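Local coordinates for protein tryptophanyl-tRNA synthetase (Mycoplasma pneumoniae, PDB 2YY5) that catalyses the ATP-dependent attachment of tryptophan to its cognate tRNA, as a homodimeric class I aminoacyl-tRNA synthetase, at residues Q17-G20 with N21-G24; V151-G154 with N155-Q159; L196-P199 with T200-M203. The protein carries 1 engineered substitution. All blocks are in the same frame, centred on the assembly; numbering follows the deposited sequence.

Interaction 1: residues Q17-G20 with N21-G24; sequences QHLG and NYLG. With WSA (5'-O-[(L-tryptophylamino)sulfonyl]adenosine), chain J; SO4 (sulfate ion), chain H.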
loop_
_atom_site.group_PDB
_atom_site.type_symbol
_atom_site.label_atom_id
_atom_site.label_comp_id
_atom_site.label_asym_id
_atom_site.label_seq_id
_atom_site.Cartn_x
_atom_site.Cartn_y
_atom_site.Cartn_z
ATOM N N GLN B 17 4.552 24.234 -8.077
ATOM C CA GLN B 17 5.975 24.141 -7.767
ATOM C C GLN B 17 6.438 25.578 -7.475
ATOM O O GLN B 17 6.229 26.481 -8.296
ATOM C CB GLN B 17 6.723 23.572 -8.972
ATOM C CG GLN B 17 7.776 22.533 -8.640
ATOM C CD GLN B 17 7.195 21.284 -8.007
ATOM O OE1 GLN B 17 7.469 20.989 -6.846
ATOM N NE2 GLN B 17 6.385 20.547 -8.765
ATOM N N HIS B 18 7.056 25.791 -6.311
ATOM C CA HIS B 18 7.506 27.128 -5.908
ATOM C C HIS B 18 8.981 27.230 -5.502
ATOM O O HIS B 18 9.694 26.225 -5.450
ATOM C CB HIS B 18 6.633 27.622 -4.755
ATOM C CG HIS B 18 6.675 26.739 -3.545
ATOM N ND1 HIS B 18 7.821 26.535 -2.807
ATOM C CD2 HIS B 18 5.708 26.003 -2.944
ATOM C CE1 HIS B 18 7.562 25.716 -1.805
ATOM N NE2 HIS B 18 6.285 25.377 -1.865
ATOM N N LEU B 19 9.413 28.461 -5.209
ATOM C CA LEU B 19 10.786 28.772 -4.799
ATOM C C LEU B 19 11.257 27.997 -3.565
ATOM O O LEU B 19 12.452 27.768 -3.390
ATOM C CB LEU B 19 10.916 30.265 -4.502
ATOM C CG LEU B 19 11.749 31.169 -5.410
ATOM C CD1 LEU B 19 11.896 32.518 -4.728
ATOM C CD2 LEU B 19 13.118 30.574 -5.657
ATOM N N GLY B 20 10.321 27.624 -2.697
ATOM C CA GLY B 20 10.688 26.866 -1.517
ATOM C C GLY B 20 11.250 25.536 -1.975
ATOM O O GLY B 20 12.235 25.049 -1.431
ATOM N N ASN B 21 10.623 24.963 -3.001
ATOM C CA ASN B 21 11.052 23.687 -3.566
ATOM C C ASN B 21 12.399 23.835 -4.257
ATOM O O ASN B 21 13.289 22.995 -4.081
ATOM C CB ASN B 21 10.035 23.182 -4.584
ATOM C CG ASN B 21 8.646 23.043 -4.001
ATOM O OD1 ASN B 21 8.456 22.375 -2.985
ATOM N ND2 ASN B 21 7.665 23.670 -4.644
ATOM N N TYR B 22 12.543 24.910 -5.036
ATOM C CA TYR B 22 13.779 25.158 -5.771
ATOM C C TYR B 22 14.950 25.317 -4.807
ATOM O O TYR B 22 15.953 24.607 -4.895
ATOM C CB TYR B 22 13.672 26.422 -6.644
ATOM C CG TYR B 22 14.919 26.653 -7.482
ATOM C CD1 TYR B 22 15.157 25.898 -8.631
ATOM C CD2 TYR B 22 15.911 27.550 -7.069
ATOM C CE1 TYR B 22 16.351 26.016 -9.343
ATOM C CE2 TYR B 22 17.115 27.675 -7.775
ATOM C CZ TYR B 22 17.322 26.899 -8.911
ATOM O OH TYR B 22 18.499 26.978 -9.607
ATOM N N LEU B 23 14.809 26.252 -3.881
ATOM C CA LEU B 23 15.852 26.514 -2.915
ATOM C C LEU B 23 16.025 25.359 -1.928
ATOM O O LEU B 23 17.139 25.082 -1.468
ATOM C CB LEU B 23 15.551 27.833 -2.184
ATOM C CG LEU B 23 16.260 29.100 -2.707
ATOM C CD1 LEU B 23 16.528 28.991 -4.199
ATOM C CD2 LEU B 23 15.424 30.340 -2.399
ATOM N N GLY B 24 14.932 24.666 -1.626
ATOM C CA GLY B 24 15.015 23.571 -0.682
ATOM C C GLY B 24 15.850 22.380 -1.112
ATOM O O GLY B 24 16.592 21.818 -0.299
HETATM C CD2 WSA J . 10.171 12.209 -0.708
HETATM C CE3 WSA J . 11.250 13.069 -0.535
HETATM C CZ3 WSA J . 12.493 12.548 -0.198
HETATM C CH2 WSA J . 12.653 11.175 -0.034
HETATM C CZ2 WSA J . 11.572 10.319 -0.206
HETATM C CE2 WSA J . 10.329 10.840 -0.544
HETATM N N11 WSA J . 9.150 10.271 -0.788
HETATM C CD1 WSA J . 8.261 11.209 -1.099
HETATM C CG WSA J . 8.842 12.408 -1.064
HETATM C CB WSA J . 8.169 13.742 -1.377
HETATM C CA WSA J . 8.173 14.673 -0.161
HETATM N NH3 WSA J . 7.497 14.037 0.977
HETATM C C WSA J . 7.448 15.970 -0.531
HETATM O O WSA J . 6.223 16.001 -0.576
HETATM N NS WSA J . 8.202 17.031 -0.797
HETATM S S WSA J . 7.356 18.119 -1.670
HETATM O O1S WSA J . 6.913 17.507 -2.965
HETATM O O2S WSA J . 6.140 18.558 -0.909
HETATM O "O5'" WSA J . 8.246 19.217 -1.904
HETATM C "C5'" WSA J . 9.526 18.943 -2.484
HETATM C "C4'" WSA J . 10.716 19.404 -1.636
HETATM O "O4'" WSA J . 10.605 20.813 -1.365
HETATM C "C3'" WSA J . 10.820 18.705 -0.278
HETATM O "O3'" WSA J . 12.194 18.453 0.030
HETATM C "C2'" WSA J . 10.266 19.770 0.666
HETATM O "O2'" WSA J . 10.811 19.583 1.976
HETATM C "C1'" WSA J . 10.905 21.001 0.026
HETATM N N9 WSA J . 10.241 22.233 0.516
HETATM C C8 WSA J . 8.929 22.451 0.493
HETATM N N7 WSA J . 8.669 23.673 0.950
HETATM C C5 WSA J . 9.831 24.240 1.268
HETATM C C4 WSA J . 10.832 23.316 1.000
HETATM N N3 WSA J . 12.110 23.650 1.242
HETATM C C2 WSA J . 12.416 24.843 1.725
HETATM N N1 WSA J . 11.487 25.744 1.987
HETATM C C6 WSA J . 10.189 25.479 1.771
HETATM N N6 WSA J . 9.255 26.396 2.022
HETATM S S SO4 H . 4.955 21.955 -0.548
HETATM O O1 SO4 H . 5.580 21.372 0.647
HETATM O O2 SO4 H . 3.711 21.216 -0.864
HETATM O O3 SO4 H . 4.658 23.378 -0.291
HETATM O O4 SO4 H . 5.872 21.836 -1.687
#
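The end of the N21 side-chain amide lies over the centre of one face of the H18 imidazole, with the two planes only 22° apart. This stacking between residues three apart is possible because the H18 ring folds back over the start of the helix (chi1 60°), while its second torsion (chi2 64°) turns ND1 to G20 N. H18 is the N-cap: its ND1 accepts a weak, bent hydrogen bond from G20 N at 2.7 Å, while its carbonyl O takes the N-H of Y22 at 3.2 Å. At the ring edge, in its plane, H18 NE2 donates to O3 of a sulfate ion at 3.0 Å. Both ring nitrogens are thus employed, one by the helix end and one by an anion that K205 also grips, which fixes the rotation of the imidazole between them. The helix continues with L23 N donating to L19 O at 2.8 Å. On the outer side L19 and L23 run side by side, their CD2 atoms 4.0 Å apart, and both pack on I254 of helix 246-259. The inner side carries glycines, and the adenine comes close enough that G24 CA is 3.5 Å from N3 of the tryptophanyl-adenylate analogue. A capped helix start presenting a histidine and a bare glycine surface to the nucleotide is the signature of the HIGH region in the class I synthetase Rossmann fold.

Interaction 2: residues V151-G154 with N155-Q159; sequences VPVG and NDQKQ. With WSA (5'-O-[(L-tryptophylamino)sulfonyl]adenosine), chain J; SO4 (sulfate ion), chain I.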
loop_
_atom_site.group_PDB
_atom_site.type_symbol
_atom_site.label_atom_id
_atom_site.label_comp_id
_atom_site.label_asym_id
_atom_site.label_seq_id
_atom_site.Cartn_x
_atom_site.Cartn_y
_atom_site.Cartn_z
ATOM N N VAL B 151 19.511 11.814 2.401
ATOM C CA VAL B 151 18.235 12.107 1.788
ATOM C C VAL B 151 18.094 13.615 1.857
ATOM O O VAL B 151 17.696 14.163 2.884
ATOM C CB VAL B 151 17.074 11.432 2.561
ATOM C CG1 VAL B 151 15.740 11.790 1.934
ATOM C CG2 VAL B 151 17.257 9.930 2.552
ATOM N N PRO B 152 18.457 14.312 0.770
ATOM C CA PRO B 152 18.351 15.775 0.766
ATOM C C PRO B 152 16.917 16.283 0.654
ATOM O O PRO B 152 16.236 16.056 -0.359
ATOM C CB PRO B 152 19.240 16.182 -0.410
ATOM C CG PRO B 152 19.201 15.000 -1.314
ATOM C CD PRO B 152 19.257 13.831 -0.371
ATOM N N VAL B 153 16.470 16.973 1.703
ATOM C CA VAL B 153 15.108 17.492 1.755
ATOM C C VAL B 153 14.988 18.786 2.544
ATOM O O VAL B 153 15.942 19.235 3.177
ATOM C CB VAL B 153 14.167 16.478 2.424
ATOM C CG1 VAL B 153 13.885 15.325 1.500
ATOM C CG2 VAL B 153 14.813 15.973 3.700
ATOM N N GLY B 154 13.791 19.365 2.509
ATOM C CA GLY B 154 13.529 20.590 3.237
ATOM C C GLY B 154 13.281 20.274 4.700
ATOM O O GLY B 154 13.048 19.118 5.070
ATOM N N ASN B 155 13.331 21.306 5.533
ATOM C CA ASN B 155 13.126 21.156 6.961
ATOM C C ASN B 155 11.858 20.387 7.290
ATOM O O ASN B 155 11.880 19.472 8.103
ATOM C CB ASN B 155 13.059 22.525 7.622
ATOM C CG ASN B 155 12.933 22.433 9.124
ATOM O OD1 ASN B 155 13.870 22.039 9.811
ATOM N ND2 ASN B 155 11.764 22.783 9.640
ATOM N N ASP B 156 10.760 20.768 6.646
ATOM C CA ASP B 156 9.450 20.152 6.853
ATOM C C ASP B 156 9.424 18.632 6.730
ATOM O O ASP B 156 8.462 17.992 7.148
ATOM C CB ASP B 156 8.453 20.738 5.860
ATOM C CG ASP B 156 8.896 20.545 4.433
ATOM O OD1 ASP B 156 9.976 21.064 4.080
ATOM O OD2 ASP B 156 8.172 19.865 3.674
ATOM N N GLN B 157 10.474 18.056 6.154
ATOM C CA GLN B 157 10.544 16.613 5.975
ATOM C C GLN B 157 11.310 15.865 7.063
ATOM O O GLN B 157 11.586 14.675 6.908
ATOM C CB GLN B 157 11.162 16.299 4.614
ATOM C CG GLN B 157 10.259 16.671 3.464
ATOM C CD GLN B 157 8.915 15.992 3.578
ATOM O OE1 GLN B 157 8.788 14.799 3.310
ATOM N NE2 GLN B 157 7.906 16.743 4.003
ATOM N N LYS B 158 11.630 16.549 8.164
ATOM C CA LYS B 158 12.387 15.936 9.256
ATOM C C LYS B 158 11.698 14.777 9.974
ATOM O O LYS B 158 12.318 13.734 10.191
ATOM C CB LYS B 158 12.797 16.985 10.293
ATOM C CG LYS B 158 13.473 16.375 11.526
ATOM C CD LYS B 158 13.966 17.423 12.512
ATOM C CE LYS B 158 15.288 18.017 12.070
ATOM N NZ LYS B 158 15.215 18.513 10.668
ATOM N N GLN B 159 10.440 14.959 10.364
ATOM C CA GLN B 159 9.711 13.898 11.058
ATOM C C GLN B 159 9.693 12.624 10.222
ATOM O O GLN B 159 9.822 11.517 10.753
ATOM C CB GLN B 159 8.262 14.303 11.340
ATOM C CG GLN B 159 7.978 14.824 12.737
ATOM C CD GLN B 159 6.526 14.588 13.154
ATOM O OE1 GLN B 159 5.590 14.896 12.411
ATOM N NE2 GLN B 159 6.338 14.037 14.346
HETATM C CD2 WSA J . 10.171 12.209 -0.708
HETATM C CE3 WSA J . 11.250 13.069 -0.535
HETATM C CZ3 WSA J . 12.493 12.548 -0.198
HETATM C CH2 WSA J . 12.653 11.175 -0.034
HETATM C CZ2 WSA J . 11.572 10.319 -0.206
HETATM C CE2 WSA J . 10.329 10.840 -0.544
HETATM N N11 WSA J . 9.150 10.271 -0.788
HETATM C CD1 WSA J . 8.261 11.209 -1.099
HETATM C CG WSA J . 8.842 12.408 -1.064
HETATM C CB WSA J . 8.169 13.742 -1.377
HETATM C CA WSA J . 8.173 14.673 -0.161
HETATM N NH3 WSA J . 7.497 14.037 0.977
HETATM C C WSA J . 7.448 15.970 -0.531
HETATM O O WSA J . 6.223 16.001 -0.576
HETATM N NS WSA J . 8.202 17.031 -0.797
HETATM S S WSA J . 7.356 18.119 -1.670
HETATM O O1S WSA J . 6.913 17.507 -2.965
HETATM O O2S WSA J . 6.140 18.558 -0.909
HETATM O "O5'" WSA J . 8.246 19.217 -1.904
HETATM C "C5'" WSA J . 9.526 18.943 -2.484
HETATM C "C4'" WSA J . 10.716 19.404 -1.636
HETATM O "O4'" WSA J . 10.605 20.813 -1.365
HETATM C "C3'" WSA J . 10.820 18.705 -0.278
HETATM O "O3'" WSA J . 12.194 18.453 0.030
HETATM C "C2'" WSA J . 10.266 19.770 0.666
HETATM O "O2'" WSA J . 10.811 19.583 1.976
HETATM C "C1'" WSA J . 10.905 21.001 0.026
HETATM N N9 WSA J . 10.241 22.233 0.516
HETATM C C8 WSA J . 8.929 22.451 0.493
HETATM N N7 WSA J . 8.669 23.673 0.950
HETATM C C5 WSA J . 9.831 24.240 1.268
HETATM C C4 WSA J . 10.832 23.316 1.000
HETATM N N3 WSA J . 12.110 23.650 1.242
HETATM C C2 WSA J . 12.416 24.843 1.725
HETATM N N1 WSA J . 11.487 25.744 1.987
HETATM C C6 WSA J . 10.189 25.479 1.771
HETATM N N6 WSA J . 9.255 26.396 2.022
HETATM S S SO4 I . 4.549 16.103 2.839
HETATM O O1 SO4 I . 4.177 15.817 4.228
HETATM O O2 SO4 I . 5.992 15.867 2.668
HETATM O O3 SO4 I . 3.797 15.206 1.936
HETATM O O4 SO4 I . 4.219 17.508 2.537
#
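G154 and Q157 sit on the two arms of a tight turn, and both reach the bound tryptophanyl-adenylate analogue. G154 N donates to the ribose O3' at 3.1 Å and, more weakly, to O2'. The O2' hydroxyl donates a hydrogen bond to D156 OD1 at 2.7 Å, and the ribose diol is thereby held by a backbone N-H and a carboxylate together. Farther along the ligand, Q157 OE1 accepts from the amino group NH3 at 2.8 Å, while the apolar flank belongs to valine: V153 CG1 lies 3.5 Å from CZ3 of the indole, beside V151 CG1. The first-shell residues Q157 and D156 also brace each other. Q157 is bent at its second torsion (chi2 -56°), which brings NE2 within 3.2 Å of D156 OD2, a hydrogen bond that arrives from above the carboxylate plane. From the second shell, H160 ND1 shares Q157 OE1, so both ends of the amide are engaged and its orientation is set. The turn itself is closed by Q157 N donating to G154 O at 3.0 Å, and V153 CB packs 3.7 Å from Q157 CB across it. The whole forms the strand-to-helix link of a beta-alpha-beta unit: V151 pairs through its backbone with strand 183-185, Q157 stands at the N-cap of helix 158-175 and touches M139 of helix 131-144, and K158 rests on F184.

Interaction 3: residues L196-P199 with T200-M203; sequences LFDP and TKKM. With WSA (5'-O-[(L-tryptophylamino)sulfonyl]adenosine), chain J; SO4 (sulfate ion), chain H.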
loop_
_atom_site.group_PDB
_atom_site.type_symbol
_atom_site.label_atom_id
_atom_site.label_comp_id
_atom_site.label_asym_id
_atom_site.label_seq_id
_atom_site.Cartn_x
_atom_site.Cartn_y
_atom_site.Cartn_z
ATOM N N LEU B 196 5.805 34.890 1.637
ATOM C CA LEU B 196 6.021 36.327 1.477
ATOM C C LEU B 196 4.971 37.233 2.121
ATOM O O LEU B 196 5.260 38.389 2.424
ATOM C CB LEU B 196 6.152 36.690 -0.006
ATOM C CG LEU B 196 7.460 36.312 -0.708
ATOM C CD1 LEU B 196 7.499 36.961 -2.081
ATOM C CD2 LEU B 196 8.648 36.783 0.113
ATOM N N PHE B 197 3.759 36.722 2.319
ATOM C CA PHE B 197 2.687 37.503 2.941
ATOM C C PHE B 197 2.653 37.309 4.463
ATOM O O PHE B 197 2.425 38.257 5.223
ATOM C CB PHE B 197 1.336 37.117 2.349
ATOM C CG PHE B 197 0.169 37.636 3.136
ATOM C CD1 PHE B 197 -0.099 39.000 3.198
ATOM C CD2 PHE B 197 -0.644 36.760 3.849
ATOM C CE1 PHE B 197 -1.155 39.480 3.958
ATOM C CE2 PHE B 197 -1.703 37.231 4.614
ATOM C CZ PHE B 197 -1.959 38.592 4.669
ATOM N N ASP B 198 2.851 36.071 4.896
ATOM C CA ASP B 198 2.886 35.751 6.317
ATOM C C ASP B 198 4.189 34.993 6.551
ATOM O O ASP B 198 4.227 33.766 6.510
ATOM C CB ASP B 198 1.704 34.872 6.711
ATOM C CG ASP B 198 1.717 34.520 8.191
ATOM O OD1 ASP B 198 2.696 34.876 8.884
ATOM O OD2 ASP B 198 0.752 33.884 8.658
ATOM N N PRO B 199 5.278 35.722 6.803
ATOM C CA PRO B 199 6.585 35.106 7.033
ATOM C C PRO B 199 6.738 34.199 8.263
ATOM O O PRO B 199 7.834 33.692 8.524
ATOM C CB PRO B 199 7.526 36.310 7.046
ATOM C CG PRO B 199 6.675 37.386 7.598
ATOM C CD PRO B 199 5.366 37.189 6.891
ATOM N N THR B 200 5.653 33.983 9.007
ATOM C CA THR B 200 5.702 33.114 10.184
ATOM C C THR B 200 5.332 31.686 9.777
ATOM O O THR B 200 5.290 30.771 10.609
ATOM C CB THR B 200 4.714 33.575 11.278
ATOM O OG1 THR B 200 3.369 33.429 10.806
ATOM C CG2 THR B 200 4.963 35.034 11.636
ATOM N N LYS B 201 5.073 31.517 8.483
ATOM C CA LYS B 201 4.678 30.241 7.901
ATOM C C LYS B 201 5.627 29.970 6.725
ATOM O O LYS B 201 6.187 30.911 6.165
ATOM C CB LYS B 201 3.230 30.364 7.410
ATOM C CG LYS B 201 2.540 29.064 7.029
ATOM C CD LYS B 201 1.475 29.287 5.938
ATOM C CE LYS B 201 0.437 30.349 6.313
ATOM N NZ LYS B 201 -0.531 30.595 5.191
ATOM N N LYS B 202 5.821 28.703 6.355
ATOM C CA LYS B 202 6.712 28.379 5.232
ATOM C C LYS B 202 5.968 28.525 3.911
ATOM O O LYS B 202 4.738 28.501 3.878
ATOM C CB LYS B 202 7.246 26.943 5.342
ATOM C CG LYS B 202 6.189 25.870 5.121
ATOM C CD LYS B 202 6.755 24.457 5.224
ATOM C CE LYS B 202 7.080 23.866 3.861
ATOM N NZ LYS B 202 5.871 23.721 2.996
ATOM N N MET B 203 6.715 28.681 2.821
ATOM C CA MET B 203 6.088 28.800 1.511
ATOM C C MET B 203 5.498 27.436 1.180
ATOM O O MET B 203 6.218 26.437 1.148
ATOM C CB MET B 203 7.120 29.198 0.454
ATOM C CG MET B 203 6.485 29.767 -0.806
ATOM S SD MET B 203 7.652 30.525 -1.961
ATOM C CE MET B 203 7.991 32.051 -1.134
HETATM C CD2 WSA J . 10.171 12.209 -0.708
HETATM C CE3 WSA J . 11.250 13.069 -0.535
HETATM C CZ3 WSA J . 12.493 12.548 -0.198
HETATM C CH2 WSA J . 12.653 11.175 -0.034
HETATM C CZ2 WSA J . 11.572 10.319 -0.206
HETATM C CE2 WSA J . 10.329 10.840 -0.544
HETATM N N11 WSA J . 9.150 10.271 -0.788
HETATM C CD1 WSA J . 8.261 11.209 -1.099
HETATM C CG WSA J . 8.842 12.408 -1.064
HETATM C CB WSA J . 8.169 13.742 -1.377
HETATM C CA WSA J . 8.173 14.673 -0.161
HETATM N NH3 WSA J . 7.497 14.037 0.977
HETATM C C WSA J . 7.448 15.970 -0.531
HETATM O O WSA J . 6.223 16.001 -0.576
HETATM N NS WSA J . 8.202 17.031 -0.797
HETATM S S WSA J . 7.356 18.119 -1.670
HETATM O O1S WSA J . 6.913 17.507 -2.965
HETATM O O2S WSA J . 6.140 18.558 -0.909
HETATM O "O5'" WSA J . 8.246 19.217 -1.904
HETATM C "C5'" WSA J . 9.526 18.943 -2.484
HETATM C "C4'" WSA J . 10.716 19.404 -1.636
HETATM O "O4'" WSA J . 10.605 20.813 -1.365
HETATM C "C3'" WSA J . 10.820 18.705 -0.278
HETATM O "O3'" WSA J . 12.194 18.453 0.030
HETATM C "C2'" WSA J . 10.266 19.770 0.666
HETATM O "O2'" WSA J . 10.811 19.583 1.976
HETATM C "C1'" WSA J . 10.905 21.001 0.026
HETATM N N9 WSA J . 10.241 22.233 0.516
HETATM C C8 WSA J . 8.929 22.451 0.493
HETATM N N7 WSA J . 8.669 23.673 0.950
HETATM C C5 WSA J . 9.831 24.240 1.268
HETATM C C4 WSA J . 10.832 23.316 1.000
HETATM N N3 WSA J . 12.110 23.650 1.242
HETATM C C2 WSA J . 12.416 24.843 1.725
HETATM N N1 WSA J . 11.487 25.744 1.987
HETATM C C6 WSA J . 10.189 25.479 1.771
HETATM N N6 WSA J . 9.255 26.396 2.022
HETATM S S SO4 H . 4.955 21.955 -0.548
HETATM O O1 SO4 H . 5.580 21.372 0.647
HETATM O O2 SO4 H . 3.711 21.216 -0.864
HETATM O O3 SO4 H . 4.658 23.378 -0.291
HETATM O O4 SO4 H . 5.872 21.836 -1.687
#
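T200 meets D198 across a type I beta turn that leads into the KMSKS region, the second signature sequence of class I synthetases after HIGH. T200 N donates to D198 OD1 at 3.1 Å, which makes an Asx turn, although the donor arrives 43° out of the carboxylate plane. This backbone bond is the firm one; the hydroxyl OG1 of T200 is modelled so close to the same oxygen that its own bond is doubtful. D198 can serve this way because its carboxylate extends away from its own backbone N (chi1 180°), forward over the bend. Just upstream, D195 takes the backbone N-H groups of both F197 and D198, tying the approach to the turn as well. K201 comes next and completes the turn, its N 3.1 Å from D198 O. Its ammonium group lies on the same side as the aspartate but stays apart, with NZ 4.9 Å from D198 OD2, which would allow only a loose attraction between the opposite charges.

With K202 the chain leaves the turn and enters the pocket. The lysine is bent at its third and fourth torsions, which brings CE to 3.3 Å from the adenine N7 of the bound analogue and curls NZ back toward its own chain. There NZ makes weak bonds, at 3.3 Å, to sulfate O1 and to M203 O, and a hydrogen bond to S204 OG. The sulfate probably comes from the crystallisation liquor, yet K205 and H18 hold it too, consistent with a site suited to an anion.

M203 closes the segment and faces two ways. Its methyl CE packs against L196 CG at 4.3 Å, and the side chain also touches V213, while its backbone O receives the adenine amino group, N6 donating over 3.2 Å at 160°.

The three contacts are successive in the chain yet converge on one ligand, an instance of an active site built from short signature segments. Interaction 1 borders the adenine and interaction 2 takes the ribose and amino acid end, their centres about 13 Å apart and their nearest atoms about 4 Å apart without touching. Interaction 3 bridges them. H18 NE2 of interaction 1 lies 3.2 Å from M203 O, with both contacts meeting the same sulfate, and D156 CG of interaction 2 approaches K202 CE to 3.8 Å. The HIGH and KMSKS regions thus meet beside the adenine, although the centre of interaction 3 is about 18 Å from that of interaction 2 and about 17 Å from the centre of the chain.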